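Local structure of ABC transporter binding protein AcbH (Actinoplanes, 3OO8) at residues A99-D111 against L305-L319. The protein serves as the extracellular solute receptor of an ABC transporter, binding beta-D-galactopyranose with an exclusive preference. The protein carries 2 engineered substitutions. Residues are numbered along the deposited sequence; the frame is centred on the assembly and turned at random.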
# COMPACT_ATOMS: atom_id res chain seq x y z
N ALA A 99 8.47 1.79 19.07
CA ALA A 99 8.42 2.83 20.11
C ALA A 99 8.28 2.21 21.50
O ALA A 99 8.77 2.75 22.50
CB ALA A 99 7.25 3.76 19.85
N GLN A 100 7.60 1.07 21.55
CA GLN A 100 7.31 0.36 22.79
C GLN A 100 8.45 -0.50 23.32
O GLN A 100 8.32 -1.08 24.39
CB GLN A 100 6.13 -0.55 22.51
CG GLN A 100 5.52 -1.22 23.69
CD GLN A 100 4.12 -1.70 23.35
OE1 GLN A 100 3.69 -1.62 22.20
NE2 GLN A 100 3.39 -2.17 24.36
N GLY A 101 9.51 -0.64 22.53
CA GLY A 101 10.67 -1.44 22.90
C GLY A 101 10.51 -2.92 22.58
O GLY A 101 11.22 -3.74 23.15
N LEU A 102 9.58 -3.26 21.69
CA LEU A 102 9.34 -4.67 21.36
C LEU A 102 10.19 -5.21 20.22
O LEU A 102 10.17 -6.41 19.96
CB LEU A 102 7.86 -4.91 21.02
CG LEU A 102 6.85 -4.62 22.13
CD1 LEU A 102 5.41 -4.92 21.67
CD2 LEU A 102 7.22 -5.44 23.34
N LEU A 103 10.90 -4.33 19.53
CA LEU A 103 11.68 -4.70 18.34
C LEU A 103 13.14 -4.38 18.47
O LEU A 103 13.50 -3.33 18.99
CB LEU A 103 11.11 -4.01 17.11
CG LEU A 103 9.62 -4.21 16.83
CD1 LEU A 103 9.29 -3.49 15.54
CD2 LEU A 103 9.23 -5.69 16.72
N THR A 104 14.00 -5.27 17.97
CA THR A 104 15.43 -5.02 17.97
C THR A 104 15.78 -4.14 16.78
O THR A 104 15.37 -4.44 15.65
CB THR A 104 16.18 -6.37 17.88
OG1 THR A 104 15.98 -7.06 19.12
CG2 THR A 104 17.67 -6.16 17.70
N PRO A 105 16.49 -3.03 16.99
CA PRO A 105 16.91 -2.23 15.85
C PRO A 105 17.95 -2.98 15.00
O PRO A 105 18.73 -3.81 15.52
CB PRO A 105 17.50 -0.97 16.49
CG PRO A 105 18.01 -1.44 17.78
CD PRO A 105 17.07 -2.51 18.26
N ILE A 106 17.92 -2.72 13.69
CA ILE A 106 18.78 -3.43 12.76
C ILE A 106 19.61 -2.49 11.89
O ILE A 106 19.80 -2.71 10.68
CB ILE A 106 17.96 -4.44 11.92
CG1 ILE A 106 16.76 -3.73 11.31
CG2 ILE A 106 17.44 -5.57 12.81
CD1 ILE A 106 16.10 -4.56 10.21
N ASP A 107 20.19 -1.48 12.54
CA ASP A 107 21.02 -0.53 11.82
C ASP A 107 22.20 -1.29 11.23
O ASP A 107 22.71 -0.90 10.19
CB ASP A 107 21.52 0.59 12.74
CG ASP A 107 20.41 1.46 13.28
OD1 ASP A 107 19.34 1.53 12.65
OD2 ASP A 107 20.60 2.12 14.32
N ASP A 108 22.68 -2.31 11.94
CA ASP A 108 23.78 -3.12 11.46
C ASP A 108 23.49 -3.89 10.17
O ASP A 108 24.29 -3.90 9.24
CB ASP A 108 24.39 -4.01 12.56
CG ASP A 108 23.38 -4.88 13.28
OD1 ASP A 108 22.15 -4.88 12.98
OD2 ASP A 108 23.82 -5.63 14.18
N VAL A 109 22.30 -4.49 10.09
CA VAL A 109 21.84 -5.11 8.85
C VAL A 109 21.83 -4.07 7.73
O VAL A 109 22.29 -4.34 6.63
CB VAL A 109 20.40 -5.65 9.03
CG1 VAL A 109 19.81 -6.11 7.68
CG2 VAL A 109 20.40 -6.81 10.05
N TRP A 110 21.32 -2.88 8.04
CA TRP A 110 21.21 -1.81 7.04
C TRP A 110 22.55 -1.22 6.57
O TRP A 110 22.66 -0.76 5.45
CB TRP A 110 20.17 -0.76 7.49
CG TRP A 110 18.74 -1.18 7.12
CD1 TRP A 110 17.90 -1.95 7.86
CD2 TRP A 110 18.06 -0.84 5.93
NE1 TRP A 110 16.69 -2.10 7.18
CE2 TRP A 110 16.78 -1.43 5.99
CE3 TRP A 110 18.41 -0.10 4.80
CZ2 TRP A 110 15.83 -1.29 4.97
CZ3 TRP A 110 17.49 0.05 3.77
CH2 TRP A 110 16.20 -0.55 3.87
N ASP A 111 23.57 -1.34 7.42
CA ASP A 111 24.92 -0.94 7.00
C ASP A 111 25.35 -1.82 5.81
O ASP A 111 26.10 -1.38 4.93
CB ASP A 111 25.90 -1.14 8.16
CG ASP A 111 25.74 -0.13 9.28
OD1 ASP A 111 25.17 0.96 9.06
OD2 ASP A 111 26.20 -0.44 10.40
N LEU A 305 12.55 -8.09 13.60
CA LEU A 305 13.30 -8.90 14.56
C LEU A 305 12.78 -8.65 15.99
O LEU A 305 13.14 -7.63 16.62
CB LEU A 305 14.78 -8.50 14.47
CG LEU A 305 15.86 -9.52 14.90
CD1 LEU A 305 17.27 -9.06 14.46
CD2 LEU A 305 15.81 -9.82 16.42
N PRO A 306 11.93 -9.54 16.50
CA PRO A 306 11.33 -9.35 17.84
C PRO A 306 12.41 -9.25 18.90
O PRO A 306 13.31 -10.09 18.93
CB PRO A 306 10.51 -10.62 18.04
CG PRO A 306 10.05 -10.97 16.60
CD PRO A 306 11.33 -10.71 15.82
N LYS A 307 12.36 -8.19 19.71
CA LYS A 307 13.37 -8.06 20.78
C LYS A 307 13.46 -9.31 21.66
O LYS A 307 14.56 -9.71 22.05
CB LYS A 307 13.12 -6.83 21.66
CG LYS A 307 14.21 -6.63 22.72
CD LYS A 307 14.00 -5.42 23.61
CE LYS A 307 14.35 -4.11 22.92
NZ LYS A 307 14.03 -2.90 23.77
N LYS A 308 12.32 -9.93 21.95
CA LYS A 308 12.24 -11.12 22.81
C LYS A 308 12.55 -12.41 22.07
O LYS A 308 12.57 -13.50 22.66
CB LYS A 308 10.91 -11.19 23.58
CG LYS A 308 10.67 -10.06 24.56
CD LYS A 308 9.47 -10.39 25.47
CE LYS A 308 9.89 -11.34 26.59
NZ LYS A 308 8.75 -11.98 27.32
N GLY A 309 12.82 -12.29 20.77
CA GLY A 309 13.21 -13.47 20.00
C GLY A 309 14.59 -13.95 20.40
O GLY A 309 15.37 -13.21 21.01
N LYS A 310 14.89 -15.20 20.07
CA LYS A 310 16.20 -15.76 20.36
C LYS A 310 17.11 -15.80 19.15
O LYS A 310 16.65 -15.72 18.01
CB LYS A 310 16.03 -17.14 21.01
CG LYS A 310 15.23 -17.01 22.31
CD LYS A 310 15.20 -18.28 23.14
CE LYS A 310 14.49 -18.02 24.48
NZ LYS A 310 14.95 -16.84 25.29
N ASN A 311 18.41 -15.91 19.39
CA ASN A 311 19.39 -16.05 18.33
C ASN A 311 19.43 -14.86 17.36
O ASN A 311 19.38 -15.03 16.14
CB ASN A 311 19.21 -17.39 17.61
CG ASN A 311 20.50 -17.88 16.99
OD1 ASN A 311 21.53 -17.21 17.09
ND2 ASN A 311 20.44 -19.02 16.33
N ALA A 312 19.55 -13.66 17.91
CA ALA A 312 19.54 -12.44 17.10
C ALA A 312 20.63 -12.36 16.05
O ALA A 312 20.40 -11.86 14.95
CB ALA A 312 19.57 -11.17 18.00
N ALA A 313 21.84 -12.82 16.39
CA ALA A 313 22.95 -12.73 15.45
C ALA A 313 22.66 -13.50 14.16
O ALA A 313 22.91 -12.98 13.06
CB ALA A 313 24.25 -13.25 16.10
N ALA A 314 22.13 -14.71 14.32
CA ALA A 314 21.82 -15.55 13.16
C ALA A 314 20.65 -14.95 12.41
O ALA A 314 20.60 -14.97 11.17
CB ALA A 314 21.52 -16.99 13.60
N ALA A 315 19.72 -14.37 13.17
CA ALA A 315 18.50 -13.77 12.53
C ALA A 315 18.94 -12.60 11.64
O ALA A 315 18.40 -12.39 10.55
CB ALA A 315 17.52 -13.29 13.61
N LYS A 316 19.92 -11.84 12.11
CA LYS A 316 20.41 -10.72 11.31
C LYS A 316 21.05 -11.18 10.01
O LYS A 316 20.95 -10.49 9.01
CB LYS A 316 21.37 -9.86 12.14
CG LYS A 316 20.67 -9.00 13.17
CD LYS A 316 21.68 -8.28 14.08
CE LYS A 316 20.99 -7.39 15.08
NZ LYS A 316 22.02 -6.77 16.00
N LYS A 317 21.70 -12.34 10.00
CA LYS A 317 22.31 -12.82 8.76
C LYS A 317 21.22 -13.15 7.76
O LYS A 317 21.37 -12.87 6.57
CB LYS A 317 23.16 -14.08 8.97
CG LYS A 317 24.43 -13.86 9.79
CD LYS A 317 25.36 -15.08 9.67
CE LYS A 317 25.83 -15.31 8.22
NZ LYS A 317 26.87 -16.38 8.03
N VAL A 318 20.13 -13.72 8.26
CA VAL A 318 19.00 -14.08 7.41
C VAL A 318 18.37 -12.79 6.87
O VAL A 318 18.01 -12.71 5.69
CB VAL A 318 18.00 -15.03 8.10
CG1 VAL A 318 16.77 -15.27 7.20
CG2 VAL A 318 18.65 -16.39 8.36
N LEU A 319 18.21 -11.78 7.72
CA LEU A 319 17.69 -10.50 7.22
C LEU A 319 18.58 -9.89 6.13
O LEU A 319 18.07 -9.30 5.18
CB LEU A 319 17.51 -9.50 8.37
CG LEU A 319 16.35 -9.72 9.34
CD1 LEU A 319 16.41 -8.71 10.51
CD2 LEU A 319 14.96 -9.68 8.67
O HOH W 1 9.60 -8.96 21.18
O HOH W 2 13.00 -5.33 14.21
O HOH W 3 20.65 -4.35 17.17
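Leu-103 and Pro-306 bring two distant pieces of chain together as a single backbone bridge, a worked example of a short loop pairing continued by side chains between helices. Thr-104 N donates to Leu-305 O at 2.9 Å and Lys-307 N to Leu-102 O at 2.8 Å. Leu-102 O also accepts a bond from water 1, itself held by Lys-308 N. Water 2 similarly links Thr-104 O to Leu-305 N.

Two lysines supply the charged ends. Lys-307 bends at its third torsion (chi3 -76°), which brings CD and CE alongside Gly-101 O; NZ, tilted from the carbonyl plane, bonds that oxygen at 3.0 Å. This glycine closes the Schellman motif after helix 92-99. Lys-316 instead runs extended across the carboxylate of Asp-108, and its NZ forms a salt bridge with the syn lone pair of OD2 at 2.8 Å. Water 3 connects the same NZ to Pro-105 O. A methionine in place of Lys-316 would probably leave the Asp-108 carboxylate without its counter-charge and water 3 without its lysine partner.

Apolar contacts lie beneath. Val-109 CG2 rests 3.8 Å from CG of Lys-316, and its CG1 faces Leu-319 CB. Ile-106 CG2 rests against both leucine methyls, CD1 of Leu-305 at 3.9 Å and CD1 of Leu-319 at 4.0 Å. Thr-104 packs CB on Leu-305 CD2, and chi1 -69° sets OG1 beside its backbone N, close to Lys-307 CA. Val-135 of strand 134-147 touches Ile-106, Val-109 and Leu-319, and Leu-85 backs both leucines.

The helical segments 107-111 and 312-319, inclined at 37° with their axes 9.7 Å apart at closest approach, thus pack on the central sheet of one lobe, the layered alpha/beta architecture of class 2 solute-binding proteins.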